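PDB 3NRA: aspartate aminotransferase from Rhodobacter sphaeroides, which catalyses the pyridoxal-phosphate-dependent transfer of the amino group of L-aspartate to 2-oxoglutarate, giving oxaloacetate and L-glutamate. Local coordinates for the interface of chains A and B. Residues are numbered along the deposited sequence; one frame, centred on the assembly and turned at random. Chains: chain A/B, aspartate aminotransferase.

The interface of chains A and B. Residues chain A 46-47, 49, 252, 258-259; chain B 73-74, 285.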
# COMPACT_ATOMS: atom_id res chain seq x y z
N HIS A 46 -18.77 -6.60 5.97
CA HIS A 46 -17.52 -7.35 6.00
C HIS A 46 -17.59 -8.41 7.08
O HIS A 46 -18.56 -8.48 7.80
CB HIS A 46 -16.34 -6.42 6.22
CG HIS A 46 -16.40 -5.68 7.52
ND1 HIS A 46 -15.87 -6.19 8.69
CD2 HIS A 46 -16.96 -4.51 7.85
CE1 HIS A 46 -16.08 -5.33 9.67
NE2 HIS A 46 -16.75 -4.31 9.19
N GLY A 47 -16.59 -9.26 7.14
CA GLY A 47 -16.59 -10.36 8.11
C GLY A 47 -16.36 -9.92 9.54
O GLY A 47 -15.86 -8.82 9.79
N VAL A 49 -14.41 -10.72 12.65
CA VAL A 49 -13.25 -11.48 13.14
C VAL A 49 -13.21 -11.65 14.67
O VAL A 49 -12.20 -12.16 15.20
CB VAL A 49 -11.91 -10.91 12.65
CG1 VAL A 49 -11.98 -10.63 11.14
CG2 VAL A 49 -11.53 -9.67 13.45
N SER A 252 -6.69 -12.57 4.35
CA SER A 252 -7.52 -11.55 4.94
C SER A 252 -8.90 -12.07 5.38
O SER A 252 -9.32 -11.81 6.51
CB SER A 252 -7.69 -10.36 3.99
OG SER A 252 -6.52 -9.57 3.97
N SER A 258 -7.25 -9.96 8.06
CA SER A 258 -7.38 -8.68 7.35
C SER A 258 -6.64 -7.53 8.04
O SER A 258 -6.05 -6.70 7.38
CB SER A 258 -8.87 -8.29 7.18
OG SER A 258 -9.02 -7.09 6.40
N GLY A 259 -6.67 -7.51 9.36
CA GLY A 259 -6.01 -6.43 10.11
C GLY A 259 -4.50 -6.35 9.97
O GLY A 259 -3.92 -5.30 10.21
N ALA B 73 -9.38 -4.16 13.46
CA ALA B 73 -8.97 -4.83 12.23
C ALA B 73 -9.55 -4.13 11.02
O ALA B 73 -8.89 -4.08 9.97
CB ALA B 73 -9.43 -6.29 12.24
N TYR B 74 -10.80 -3.63 11.16
CA TYR B 74 -11.47 -2.87 10.09
C TYR B 74 -11.68 -1.39 10.49
O TYR B 74 -12.11 -1.08 11.62
CB TYR B 74 -12.81 -3.53 9.73
CG TYR B 74 -12.65 -4.85 9.00
CD1 TYR B 74 -12.46 -6.05 9.69
CD2 TYR B 74 -12.68 -4.90 7.61
CE1 TYR B 74 -12.29 -7.27 8.99
CE2 TYR B 74 -12.54 -6.07 6.93
CZ TYR B 74 -12.36 -7.26 7.62
OH TYR B 74 -12.20 -8.42 6.90
N ARG B 285 -6.79 0.23 3.26
CA ARG B 285 -6.49 1.02 4.42
C ARG B 285 -5.07 0.76 4.83
O ARG B 285 -4.47 -0.22 4.41
CB ARG B 285 -7.45 0.67 5.55
CG ARG B 285 -7.44 -0.84 5.97
CD ARG B 285 -8.45 -1.11 7.06
NE ARG B 285 -9.76 -0.82 6.56
CZ ARG B 285 -10.50 -1.63 5.78
NH1 ARG B 285 -10.12 -2.89 5.52
NH2 ARG B 285 -11.64 -1.17 5.29
O HOH W 1 -11.66 -10.69 7.81
O HOH W 2 -8.71 -4.52 7.26
O HOH W 3 -14.30 -9.37 5.24
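With CG anti to its carbonyl carbon (chi1 -71°), B:Tyr74 extends its phenol ring into chain A, where A:His46, its CG set between backbone N and carbonyl carbon (chi1 61°), turns an imidazole face towards it. This is part of the two-fold dimer interface of an aminotransferase of class I, a family whose active sites lie near the subunit boundary and typically borrow a tyrosine from the partner to contact the cofactor phosphate; B:Tyr74 is probably this tyrosine, and it reaches A:Ser252, next to the lysine that carries pyridoxal phosphate, through a water. The two rings stack, 22° from parallel with centroids 4.0 Å apart, their side chains running in opposite directions. A:His46 ND1 lies over the centre of the phenol and also hydrogen-bonds to A:Gly47 O at 2.9 Å, although the acceptor is tilted out of the imidazole plane; this bond should steady the ring. A flat histidine thus serves both as stacking partner and as donor.

Farther along the phenol, A:Ser258 CB packs 3.3 Å from B:Tyr74 OH, a small side chain suited to a tight fit. A:Val49 places its CG1 methyl 4.0 Å from CE1 of B:Tyr74, adding a branched apolar contact. The water to A:Ser252 O lies at the phenol edge, in plane; another links the hydroxyl to A:Gly47 N. Replacing B:Tyr74 with an alanine would probably leave A:His46 without its stacking partner and break both water bridges.

Over the opposite face of the phenol, towards its rim, a third water joins A:Ser258 OG, at 2.7 Å, to B:Ala73 O and B:Arg285 NH1, the long arginine bringing its guanidinium to the water, 4.4 Å from NH1 to A:Ser258 OG. A:Gly259, lacking a side chain, lets its CA come within 4.0 Å of B:Ala73 CA.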